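PDB 4Q9D: benzoylformate decarboxylase from Mycobacterium smegmatis, which belongs to the thiamine pyrophosphate enzyme family, with three alpha/beta domains in each chain, a bound magnesium ion and an assembly of four chains. Local coordinates for residues G59-T64 / A91-I96; A191-R196 / L296-D301; A224-A229 / R324-I329; S347-T352 / V360-S365; A501-T506 / L525-L530. One frame throughout, in Å; residues are numbered along the deposited sequence.

Interaction 1: residues G59-T64 / A91-I96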
# COMPACT_ATOMS: atom_id res chain seq x y z
N GLY B 59 24.01 12.40 5.06
CA GLY B 59 25.29 12.73 5.69
C GLY B 59 25.29 14.09 6.39
O GLY B 59 25.83 14.23 7.49
N PHE B 60 24.66 15.08 5.75
CA PHE B 60 24.52 16.41 6.33
C PHE B 60 23.78 16.37 7.64
O PHE B 60 24.25 16.94 8.66
CB PHE B 60 23.79 17.35 5.34
CG PHE B 60 23.75 18.83 5.77
CD1 PHE B 60 24.82 19.68 5.51
CD2 PHE B 60 22.61 19.37 6.39
CE1 PHE B 60 24.78 21.04 5.87
CE2 PHE B 60 22.54 20.73 6.74
CZ PHE B 60 23.62 21.56 6.49
N ALA B 61 22.61 15.73 7.64
CA ALA B 61 21.80 15.60 8.84
C ALA B 61 22.54 14.84 9.96
O ALA B 61 22.44 15.18 11.15
CB ALA B 61 20.47 14.88 8.49
N GLN B 62 23.27 13.80 9.58
CA GLN B 62 23.96 13.03 10.62
C GLN B 62 25.09 13.84 11.25
O GLN B 62 25.27 13.78 12.45
CB GLN B 62 24.49 11.74 10.06
CG GLN B 62 23.39 10.71 9.81
CD GLN B 62 23.93 9.32 9.67
OE1 GLN B 62 24.58 8.79 10.60
NE2 GLN B 62 23.65 8.68 8.52
N ALA B 63 25.83 14.59 10.43
CA ALA B 63 26.95 15.40 10.91
C ALA B 63 26.49 16.61 11.73
O ALA B 63 27.11 16.96 12.72
CB ALA B 63 27.79 15.87 9.74
N THR B 64 25.39 17.23 11.32
CA THR B 64 24.87 18.39 12.04
C THR B 64 24.01 17.98 13.25
O THR B 64 23.79 18.79 14.14
CB THR B 64 24.03 19.35 11.14
OG1 THR B 64 22.96 18.62 10.53
CG2 THR B 64 24.88 19.96 10.04
N ALA B 91 19.17 4.14 8.92
CA ALA B 91 19.99 4.97 9.83
C ALA B 91 19.20 5.83 10.82
O ALA B 91 19.80 6.57 11.63
CB ALA B 91 20.95 5.88 9.02
N ASN B 92 17.87 5.76 10.76
CA ASN B 92 17.05 6.69 11.56
C ASN B 92 17.41 8.17 11.37
O ASN B 92 17.53 8.95 12.31
CB ASN B 92 17.10 6.30 13.05
CG ASN B 92 16.64 4.86 13.29
OD1 ASN B 92 17.40 4.03 13.77
ND2 ASN B 92 15.42 4.56 12.93
N THR B 93 17.61 8.57 10.12
CA THR B 93 17.97 9.95 9.85
C THR B 93 16.72 10.80 9.61
O THR B 93 15.88 10.44 8.79
CB THR B 93 18.85 10.02 8.60
OG1 THR B 93 19.98 9.14 8.78
CG2 THR B 93 19.36 11.47 8.37
N PRO B 94 16.58 11.93 10.34
CA PRO B 94 15.40 12.79 10.16
C PRO B 94 15.46 13.62 8.87
O PRO B 94 15.89 14.76 8.91
CB PRO B 94 15.42 13.72 11.40
CG PRO B 94 16.88 13.85 11.74
CD PRO B 94 17.50 12.45 11.38
N LEU B 95 15.05 13.04 7.75
CA LEU B 95 15.03 13.78 6.51
C LEU B 95 13.60 14.12 6.13
O LEU B 95 12.72 13.26 6.20
CB LEU B 95 15.66 12.98 5.37
CG LEU B 95 17.14 12.62 5.56
CD1 LEU B 95 17.65 11.86 4.36
CD2 LEU B 95 17.98 13.89 5.76
N ILE B 96 13.38 15.35 5.69
CA ILE B 96 12.08 15.72 5.10
C ILE B 96 12.23 15.69 3.59
O ILE B 96 12.90 16.55 2.99
CB ILE B 96 11.62 17.09 5.60
CG1 ILE B 96 11.47 17.03 7.13
CG2 ILE B 96 10.29 17.52 4.90
CD1 ILE B 96 11.21 18.36 7.74
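T93 turns its CG2 anti to the backbone N, with OG1 beside that N (chi1 -54°), and this sets the methyl against A61. Q62 has CG beside its own backbone N (chi1 -74°) and then runs out extended to cross T93 at about a right angle. The contact lies in the parallel alpha/beta fold of the N-terminal thiamine pyrophosphate binding domain. It packs helix 50-64 against the turn that leads into strand 95-101. That turn starts with a Schellman motif at N92 and passes through an inverse gamma turn centred on P94.

The apolar part is small and buried. A61 CB sits 3.6 Å from T93 CG2 and 3.8 Å from L95 CD2. A68 of strand 68-72 touches both A61 and L95.

The polar groups of Q62 and T93 lie close but bond elsewhere. D58, one turn back on the helix, has its OD1 hydrogen-bonded to both T93 OG1 and Q62 NE2. Q62 OE1 is hydrogen-bonded to R213 and R239. D58 thus ties the helix to the turn. Beside it, Q62 NE2 lies 3.7 Å from T93 OG1 and 3.9 Å from A91 CB.

Interaction 2: residues A191-R196 / L296-D301; sequences AQFAER and LQITAD
F193 and L296 form the tight part of this contact. One methyl of L296, CD2, stands over the centre of the F193 ring. L296 CD2 is 3.7 Å from the F193 ring centroid and 3° off the ring normal, a CH-pi contact. All six ring carbons are therefore at nearly the same distance from it. The two side chains lie alongside each other and point opposite ways, and the other methyl, L296 CD1, reaches back to F193 O at 3.8 Å. The ring edge also has neighbours. Q297 O lies in the ring plane, 3.7 Å from F193 CE2, and I298 CG1 is 4.2 Å from F193 CD2.

The side toward solvent is looser. R196 is partly exposed and gives only its aliphatic part, with R196 CG 4.1 Å from L296 CD1. That CG is anti to the backbone N (chi1 171°). The guanidinium end is taken up by a salt bridge from NH2 to D294.

Here helix 187-199 packs on strand 294-299 of the central domain, which has a Rossmann-like parallel sheet. The axes of helix segment 191-196 and strand segment 296-299 come within 10.4 Å, with 140° between their N-to-C directions. L296 and I298 are held by backbone bonds to strand 269-273 on one flank, and Q297 to strand 312-315 on the other. L314 touches F193 and I298, while L325 of helix 318-328 packs on A194 and I298.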
# COMPACT_ATOMS: atom_id res chain seq x y z
N ALA B 191 15.21 -0.06 36.26
CA ALA B 191 15.71 -0.55 37.55
C ALA B 191 15.70 -2.07 37.59
O ALA B 191 16.62 -2.69 38.12
CB ALA B 191 14.90 0.04 38.75
N GLN B 192 14.68 -2.70 37.01
CA GLN B 192 14.69 -4.15 36.93
C GLN B 192 15.90 -4.64 36.13
O GLN B 192 16.50 -5.64 36.51
CB GLN B 192 13.40 -4.71 36.29
CG GLN B 192 12.19 -4.73 37.23
CD GLN B 192 10.84 -4.88 36.50
OE1 GLN B 192 10.78 -5.09 35.28
NE2 GLN B 192 9.76 -4.76 37.26
N PHE B 193 16.21 -3.97 35.02
CA PHE B 193 17.34 -4.36 34.18
C PHE B 193 18.66 -4.23 34.96
O PHE B 193 19.56 -5.08 34.86
CB PHE B 193 17.41 -3.53 32.88
CG PHE B 193 16.48 -4.02 31.75
CD1 PHE B 193 15.34 -4.77 32.02
CD2 PHE B 193 16.77 -3.72 30.41
CE1 PHE B 193 14.49 -5.22 30.98
CE2 PHE B 193 15.93 -4.16 29.34
CZ PHE B 193 14.78 -4.90 29.63
N ALA B 194 18.79 -3.14 35.70
CA ALA B 194 19.98 -2.89 36.51
C ALA B 194 20.18 -3.99 37.53
O ALA B 194 21.30 -4.42 37.77
CB ALA B 194 19.90 -1.54 37.21
N GLU B 195 19.09 -4.45 38.14
CA GLU B 195 19.19 -5.53 39.11
C GLU B 195 19.69 -6.79 38.42
O GLU B 195 20.48 -7.53 38.99
CB GLU B 195 17.83 -5.81 39.77
CG GLU B 195 17.48 -4.88 40.93
CD GLU B 195 18.55 -4.88 42.04
OE1 GLU B 195 19.21 -5.93 42.27
OE2 GLU B 195 18.74 -3.81 42.68
N ARG B 196 19.23 -7.05 37.20
CA ARG B 196 19.64 -8.26 36.49
C ARG B 196 21.13 -8.17 36.14
O ARG B 196 21.87 -9.16 36.16
CB ARG B 196 18.80 -8.44 35.22
CG ARG B 196 19.30 -9.56 34.29
CD ARG B 196 19.02 -10.92 34.93
NE ARG B 196 19.59 -12.05 34.20
CZ ARG B 196 20.85 -12.46 34.34
NH1 ARG B 196 21.67 -11.80 35.17
NH2 ARG B 196 21.29 -13.51 33.65
N LEU B 296 19.57 -8.69 27.49
CA LEU B 296 18.76 -7.48 27.68
C LEU B 296 19.03 -6.57 26.48
O LEU B 296 20.18 -6.48 26.01
CB LEU B 296 19.19 -6.73 28.95
CG LEU B 296 18.99 -7.49 30.27
CD1 LEU B 296 19.65 -6.72 31.42
CD2 LEU B 296 17.53 -7.68 30.54
N GLN B 297 18.00 -5.88 26.01
CA GLN B 297 18.12 -4.98 24.85
C GLN B 297 17.52 -3.63 25.20
O GLN B 297 16.43 -3.55 25.75
CB GLN B 297 17.43 -5.58 23.63
CG GLN B 297 17.48 -4.69 22.37
CD GLN B 297 16.61 -5.25 21.23
OE1 GLN B 297 15.78 -6.14 21.44
NE2 GLN B 297 16.80 -4.72 20.03
N ILE B 298 18.24 -2.56 24.87
CA ILE B 298 17.74 -1.21 25.10
C ILE B 298 17.88 -0.47 23.78
O ILE B 298 18.96 -0.42 23.23
CB ILE B 298 18.56 -0.47 26.20
CG1 ILE B 298 18.38 -1.15 27.57
CG2 ILE B 298 18.20 0.98 26.25
CD1 ILE B 298 19.25 -0.55 28.66
N THR B 299 16.79 0.09 23.27
CA THR B 299 16.82 0.76 21.98
C THR B 299 15.77 1.84 21.94
O THR B 299 14.75 1.77 22.65
CB THR B 299 16.54 -0.24 20.81
OG1 THR B 299 16.47 0.48 19.58
CG2 THR B 299 15.22 -0.98 21.01
N ALA B 300 16.00 2.85 21.11
CA ALA B 300 15.01 3.92 20.95
C ALA B 300 14.02 3.54 19.86
O ALA B 300 13.03 4.25 19.63
CB ALA B 300 15.68 5.25 20.63
N ASP B 301 14.26 2.42 19.19
CA ASP B 301 13.41 2.02 18.07
C ASP B 301 12.58 0.77 18.35
O ASP B 301 13.08 -0.35 18.23
CB ASP B 301 14.26 1.85 16.80
CG ASP B 301 13.42 1.51 15.56
OD1 ASP B 301 12.17 1.36 15.67
OD2 ASP B 301 14.01 1.37 14.46

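Interaction 3: residues A224-A229 / R324-I329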
# COMPACT_ATOMS: atom_id res chain seq x y z
N ALA B 224 30.45 1.78 30.70
CA ALA B 224 31.25 0.61 30.39
C ALA B 224 32.36 0.46 31.43
O ALA B 224 32.68 -0.65 31.86
CB ALA B 224 31.85 0.74 28.98
N GLU B 225 32.94 1.59 31.84
CA GLU B 225 34.04 1.56 32.82
C GLU B 225 33.59 1.12 34.23
O GLU B 225 34.26 0.33 34.87
CB GLU B 225 34.79 2.89 32.86
CG GLU B 225 35.65 3.10 31.61
CD GLU B 225 36.40 4.42 31.66
OE1 GLU B 225 36.16 5.17 32.62
OE2 GLU B 225 37.22 4.71 30.74
N LYS B 226 32.44 1.60 34.67
CA LYS B 226 31.86 1.08 35.90
C LYS B 226 31.54 -0.40 35.84
O LYS B 226 31.83 -1.15 36.76
CB LYS B 226 30.61 1.85 36.30
CG LYS B 226 30.07 1.39 37.66
CD LYS B 226 29.08 2.43 38.16
CE LYS B 226 28.50 2.03 39.53
NZ LYS B 226 27.63 3.11 40.04
N LEU B 227 30.90 -0.84 34.77
CA LEU B 227 30.53 -2.24 34.68
C LEU B 227 31.76 -3.17 34.58
O LEU B 227 31.77 -4.26 35.12
CB LEU B 227 29.60 -2.47 33.50
CG LEU B 227 29.17 -3.92 33.27
CD1 LEU B 227 28.41 -4.43 34.48
CD2 LEU B 227 28.32 -4.04 31.99
N GLY B 228 32.80 -2.71 33.88
CA GLY B 228 34.05 -3.46 33.78
C GLY B 228 33.99 -4.65 32.83
O GLY B 228 34.90 -5.49 32.83
N ALA B 229 32.93 -4.73 32.03
CA ALA B 229 32.76 -5.87 31.11
C ALA B 229 33.41 -5.59 29.75
O ALA B 229 33.66 -4.44 29.40
CB ALA B 229 31.26 -6.22 30.96
N ARG B 324 21.61 6.77 33.35
CA ARG B 324 20.82 6.28 34.46
C ARG B 324 21.31 4.91 34.98
O ARG B 324 21.38 4.68 36.18
CB ARG B 324 19.34 6.26 34.07
CG ARG B 324 18.41 5.99 35.21
CD ARG B 324 18.43 7.09 36.27
NE ARG B 324 18.01 6.56 37.57
CZ ARG B 324 18.41 7.04 38.74
NH1 ARG B 324 19.24 8.08 38.77
NH2 ARG B 324 17.99 6.49 39.88
N LEU B 325 21.65 4.01 34.07
CA LEU B 325 22.19 2.71 34.44
C LEU B 325 23.47 2.84 35.26
O LEU B 325 23.66 2.09 36.20
CB LEU B 325 22.46 1.88 33.18
CG LEU B 325 21.21 1.22 32.59
CD1 LEU B 325 21.55 0.58 31.25
CD2 LEU B 325 20.68 0.18 33.59
N THR B 326 24.34 3.76 34.87
CA THR B 326 25.53 4.04 35.65
C THR B 326 25.17 4.29 37.12
O THR B 326 25.72 3.66 38.02
CB THR B 326 26.26 5.26 35.09
OG1 THR B 326 26.67 4.97 33.75
CG2 THR B 326 27.48 5.57 35.94
N GLU B 327 24.24 5.20 37.35
CA GLU B 327 23.76 5.46 38.70
C GLU B 327 23.14 4.25 39.36
O GLU B 327 23.32 4.07 40.55
CB GLU B 327 22.80 6.64 38.73
CG GLU B 327 23.50 7.92 38.36
CD GLU B 327 22.55 9.06 38.07
OE1 GLU B 327 21.32 8.82 38.04
OE2 GLU B 327 23.03 10.20 37.85
N LEU B 328 22.44 3.40 38.60
CA LEU B 328 21.70 2.28 39.23
C LEU B 328 22.54 1.06 39.55
O LEU B 328 22.27 0.38 40.53
CB LEU B 328 20.49 1.85 38.39
CG LEU B 328 19.37 2.85 38.13
CD1 LEU B 328 18.52 2.36 36.96
CD2 LEU B 328 18.50 2.99 39.35
N ILE B 329 23.54 0.73 38.72
CA ILE B 329 24.28 -0.50 38.97
C ILE B 329 25.30 -0.38 40.13
O ILE B 329 25.84 0.70 40.41
CB ILE B 329 24.97 -1.08 37.69
CG1 ILE B 329 26.10 -0.17 37.23
CG2 ILE B 329 23.96 -1.33 36.55
CD1 ILE B 329 27.15 -0.92 36.42
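K226 reaches across from helix 217-227 to the C-terminal end of helix 318-328, and its charged end meets carbonyl oxygens there. Both helices belong to the alpha/beta fold of the Rossmann-like central domain. The CB of K226 points toward 324-329. CG is anti to the backbone N (chi1 -175°), and the chain stays extended to the tip.

K226 CG touches I329 CD1 at 3.9 Å. K226 CD is 3.6 Å from T326 O and also near I329 CG1. K226 CE is close to both I329 O and T326 O. NZ ends at two backbone acceptors. The bond from K226 NZ to T326 O is 2.8 Å, with a C=O...N angle of 157° and the nitrogen tilted 23° from the carbonyl plane. A second, weak bond runs from K226 NZ to I329 O at 3.0 Å.

I329 is the first residue to leave the helix, so the ammonium group sits where the helix ends. A positive charge there would probably be favoured by the helix dipole.

The aliphatic part of K226 and the side chain of I329 run side by side, in opposing senses. I329 also meets F223 of helix 217-227 and N198 of helix 187-199, while L227 packs on I197. These three helices thus share one cluster. L227 closes the contact on the buried side, with L227 CB 4.1 Å from I329 CD1.

Interaction 4: residues S347-T352 / V360-S365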
# COMPACT_ATOMS: atom_id res chain seq x y z
N SER B 347 53.18 -5.21 8.65
CA SER B 347 53.31 -4.14 7.68
C SER B 347 53.67 -4.61 6.28
O SER B 347 54.53 -5.47 6.11
CB SER B 347 54.38 -3.16 8.15
OG SER B 347 54.60 -2.23 7.12
N ASP B 348 53.01 -4.05 5.27
CA ASP B 348 53.39 -4.27 3.87
C ASP B 348 53.96 -3.00 3.26
O ASP B 348 53.94 -2.81 2.05
CB ASP B 348 52.19 -4.73 3.05
CG ASP B 348 51.78 -6.15 3.36
OD1 ASP B 348 52.69 -6.97 3.60
OD2 ASP B 348 50.56 -6.43 3.37
N ILE B 349 54.45 -2.10 4.10
CA ILE B 349 55.15 -0.90 3.64
C ILE B 349 56.65 -1.18 3.71
O ILE B 349 57.11 -1.75 4.70
CB ILE B 349 54.87 0.27 4.58
CG1 ILE B 349 53.41 0.70 4.50
CG2 ILE B 349 55.85 1.44 4.34
CD1 ILE B 349 53.12 1.88 5.41
N PRO B 350 57.42 -0.79 2.68
CA PRO B 350 56.93 -0.17 1.45
C PRO B 350 56.47 -1.19 0.42
O PRO B 350 56.74 -2.38 0.53
CB PRO B 350 58.17 0.56 0.92
CG PRO B 350 59.31 -0.37 1.34
CD PRO B 350 58.90 -0.85 2.72
N SER B 351 55.78 -0.70 -0.59
CA SER B 351 55.21 -1.59 -1.59
C SER B 351 54.95 -0.79 -2.87
O SER B 351 54.69 0.42 -2.81
CB SER B 351 53.93 -2.22 -1.03
OG SER B 351 53.41 -3.19 -1.91
N THR B 352 55.07 -1.44 -4.02
CA THR B 352 54.70 -0.76 -5.25
C THR B 352 53.30 -1.21 -5.68
O THR B 352 52.84 -2.29 -5.29
CB THR B 352 55.68 -1.01 -6.42
OG1 THR B 352 55.77 -2.41 -6.65
CG2 THR B 352 57.05 -0.43 -6.14
N VAL B 360 47.66 -0.15 2.02
CA VAL B 360 46.91 1.10 1.84
C VAL B 360 46.45 1.68 3.17
O VAL B 360 46.61 2.86 3.42
CB VAL B 360 45.63 0.90 0.95
CG1 VAL B 360 44.80 2.19 0.91
CG2 VAL B 360 45.99 0.45 -0.43
N TYR B 361 45.84 0.84 4.01
CA TYR B 361 45.31 1.34 5.28
C TYR B 361 46.40 1.72 6.27
O TYR B 361 46.21 2.64 7.07
CB TYR B 361 44.32 0.36 5.90
CG TYR B 361 42.94 0.44 5.27
CD1 TYR B 361 41.92 1.18 5.86
CD2 TYR B 361 42.67 -0.21 4.06
CE1 TYR B 361 40.65 1.28 5.25
CE2 TYR B 361 41.42 -0.13 3.46
CZ TYR B 361 40.41 0.60 4.06
OH TYR B 361 39.18 0.64 3.44
N GLU B 362 47.56 1.06 6.22
CA GLU B 362 48.64 1.45 7.13
C GLU B 362 49.18 2.79 6.73
O GLU B 362 49.37 3.66 7.57
CB GLU B 362 49.81 0.45 7.16
CG GLU B 362 50.88 0.93 8.16
CD GLU B 362 52.10 0.03 8.24
OE1 GLU B 362 52.20 -0.94 7.45
OE2 GLU B 362 52.96 0.33 9.10
N VAL B 363 49.40 3.00 5.43
CA VAL B 363 49.78 4.34 4.98
C VAL B 363 48.76 5.40 5.42
O VAL B 363 49.13 6.49 5.85
CB VAL B 363 49.93 4.42 3.45
CG1 VAL B 363 50.18 5.86 3.04
CG2 VAL B 363 51.06 3.50 2.99
N LEU B 364 47.47 5.08 5.32
CA LEU B 364 46.44 6.05 5.75
C LEU B 364 46.57 6.36 7.24
O LEU B 364 46.48 7.53 7.66
CB LEU B 364 45.04 5.49 5.50
CG LEU B 364 44.40 5.65 4.14
CD1 LEU B 364 43.08 4.88 4.21
CD2 LEU B 364 44.14 7.13 3.87
N SER B 365 46.77 5.32 8.05
CA SER B 365 46.88 5.55 9.49
C SER B 365 48.11 6.39 9.84
O SER B 365 48.09 7.17 10.80
CB SER B 365 46.93 4.23 10.26
OG SER B 365 48.14 3.56 9.98
O HOH W 1 50.86 -2.46 5.73
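S347 and E362 make the direct polar bond of this contact. S347 OG donates to E362 OE1 at 2.7 Å, and E362 OE1 accepts with its syn lone pair. The E362 chain is fully extended, with CG anti to the backbone N (chi1 -179°), and so reaches out from helix 357-367 to the loop. S347 OG has a second role. S347 OG accepts from I349 N at 3.0 Å with an angle of 163°, which makes an ST turn.

One water adds a bridge. It accepts from D348 N at 2.7 Å and donates to E362 OE1 at 2.7 Å.

The apolar contacts come from I349. I349 CD1 lies 3.6 Å from V363 CG2, with the two side chains set aslant. The same methyl, I349 CD1, is 3.5 Å from E362 CD, so it packs against the base of the carboxylate. V363 continues this packing inward to L509 and L513 of helix 506-518, and W388 touches E362 from helix 382-388.

This surface contact joins the loop that precedes helix 357-367 to the helix itself. D348 OD2 adds hydrogen bonds to T356 and N358, at the start of that helix. E362 OE1 accepts from both the serine hydroxyl and the water, which would be consistent with a charged carboxylate. It is thus bonded to the hydroxyl that makes the ST turn and, through the water, to D348 N, while the isoleucine methyl packs beside these bonds.

Interaction 5: residues A501-T506 / L525-L530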
# COMPACT_ATOMS: atom_id res chain seq x y z
N ALA B 501 45.09 11.84 -8.44
CA ALA B 501 46.30 11.16 -8.85
C ALA B 501 46.07 9.65 -8.83
O ALA B 501 45.20 9.14 -8.11
CB ALA B 501 47.52 11.55 -7.98
N THR B 502 46.83 8.95 -9.66
CA THR B 502 46.84 7.49 -9.64
C THR B 502 48.16 7.12 -8.96
O THR B 502 49.23 7.45 -9.47
CB THR B 502 46.76 6.93 -11.06
OG1 THR B 502 45.51 7.33 -11.66
CG2 THR B 502 46.90 5.38 -11.07
N VAL B 503 48.10 6.48 -7.80
CA VAL B 503 49.31 6.25 -7.04
C VAL B 503 50.04 4.98 -7.51
O VAL B 503 49.40 3.98 -7.89
CB VAL B 503 49.04 6.26 -5.52
CG1 VAL B 503 48.16 7.48 -5.16
CG2 VAL B 503 48.38 5.01 -5.09
N GLU B 504 51.37 5.03 -7.50
CA GLU B 504 52.21 3.92 -7.98
C GLU B 504 52.90 3.10 -6.88
O GLU B 504 53.46 2.03 -7.12
CB GLU B 504 53.26 4.47 -8.95
CG GLU B 504 52.64 5.18 -10.16
CD GLU B 504 53.60 6.11 -10.91
OE1 GLU B 504 54.83 5.92 -10.85
OE2 GLU B 504 53.10 7.05 -11.56
N SER B 505 52.84 3.60 -5.65
CA SER B 505 53.59 2.99 -4.57
C SER B 505 53.08 3.53 -3.25
O SER B 505 52.35 4.53 -3.22
CB SER B 505 55.06 3.39 -4.69
OG SER B 505 55.19 4.80 -4.49
N THR B 506 53.51 2.90 -2.16
CA THR B 506 53.21 3.43 -0.84
C THR B 506 53.84 4.79 -0.62
O THR B 506 53.25 5.65 0.05
CB THR B 506 53.60 2.44 0.27
OG1 THR B 506 54.97 2.05 0.10
CG2 THR B 506 52.71 1.21 0.21
N LEU B 525 42.12 9.91 -4.95
CA LEU B 525 43.37 9.16 -5.11
C LEU B 525 42.99 7.74 -5.49
O LEU B 525 42.30 7.04 -4.74
CB LEU B 525 44.20 9.19 -3.82
CG LEU B 525 44.66 10.58 -3.36
CD1 LEU B 525 45.43 10.50 -2.03
CD2 LEU B 525 45.49 11.30 -4.42
N VAL B 526 43.42 7.33 -6.67
CA VAL B 526 43.12 6.00 -7.15
C VAL B 526 44.32 5.09 -6.85
O VAL B 526 45.42 5.35 -7.33
CB VAL B 526 42.76 6.04 -8.65
CG1 VAL B 526 42.30 4.67 -9.11
CG2 VAL B 526 41.63 7.10 -8.90
N VAL B 527 44.11 4.06 -6.04
CA VAL B 527 45.17 3.19 -5.58
C VAL B 527 44.99 1.77 -6.13
O VAL B 527 44.09 1.05 -5.73
CB VAL B 527 45.23 3.14 -4.05
CG1 VAL B 527 46.42 2.28 -3.59
CG2 VAL B 527 45.33 4.56 -3.45
N PRO B 528 45.86 1.36 -7.06
CA PRO B 528 45.69 0.00 -7.58
C PRO B 528 45.99 -1.02 -6.50
O PRO B 528 47.03 -0.96 -5.86
CB PRO B 528 46.70 -0.08 -8.73
CG PRO B 528 47.05 1.36 -9.06
CD PRO B 528 46.91 2.12 -7.77
N THR B 529 45.08 -1.96 -6.27
CA THR B 529 45.27 -2.90 -5.17
C THR B 529 45.04 -4.31 -5.70
O THR B 529 44.54 -4.49 -6.81
CB THR B 529 44.29 -2.64 -4.01
OG1 THR B 529 42.96 -2.80 -4.50
CG2 THR B 529 44.45 -1.22 -3.45
N LEU B 530 45.38 -5.31 -4.90
CA LEU B 530 45.23 -6.70 -5.31
C LEU B 530 43.82 -7.22 -5.07
O LEU B 530 43.20 -6.88 -4.06
CB LEU B 530 46.23 -7.59 -4.56
CG LEU B 530 47.68 -7.11 -4.69
CD1 LEU B 530 48.52 -7.75 -3.60
CD2 LEU B 530 48.25 -7.45 -6.06
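The peptide groups of A501 and V526 meet at their edges, N-H to C=O, as neighbours in a parallel beta sheet. V526 N donates to A501 O at 2.9 Å, with an angle of 171° at the hydrogen. V503 N donates to V526 O, also at 2.9 Å, with an angle of 162°. V526 thus bonds to both A501 and V503. Side chains lie on both faces of the sheet: those of A501 and L525 on one, those of T502 and V526 on the other.

This is the pairing within a beta-alpha-beta unit: strand 499-502, helix 506-518, strand 523-528. It lies in the C-terminal thiamine pyrophosphate binding domain, and strand 499-502 is outermost in the sheet within this chain. A501 CB meets L525 CD2 at 4.1 Å, next to E512 of the crossover helix. On the other face V526 packs on I489 and S490, and S490 OG is hydrogen-bonded to T502 OG1. The side chain of V526 is about 10 Å from the bound magnesium ion, which is held by D434, N461 and E463. T529, just past the strand, touches N461.

Beyond T502 and V526, V503 is buried against V527. V503 CG2 lies between its own backbone N and carbonyl carbon, and is pressed against V527 CG2 at 3.5 Å, a tight carbon contact. The ladder ends with the V503 N to V526 O bond. P528 N, further on, has no hydrogen to give. The ring carbon P528 CD instead lies 3.1 Å from V503 O.

How the interactions relate
The five contacts sample all three alpha/beta domains of the chain. Interaction 1 lies in the N-terminal domain, its centre about 7 Å from the chain centre. Interactions 2 and 3 share the central domain, with centres about 12 Å apart, and their segments alternate along the chain. They touch where A194 packs on L328 and I298 on L325. Interactions 4 and 5 follow later, with centres about 11 Å apart. S351 O and T506 N probably hydrogen-bond, and V360 of helix 357-367 packs on V527 of strand 523-528. Interactions 2 and 5 are on opposite sides of the chain centre, their centres about 48 Å apart. N92 packs on D301, so interactions 1 and 2 meet where the first two domains touch.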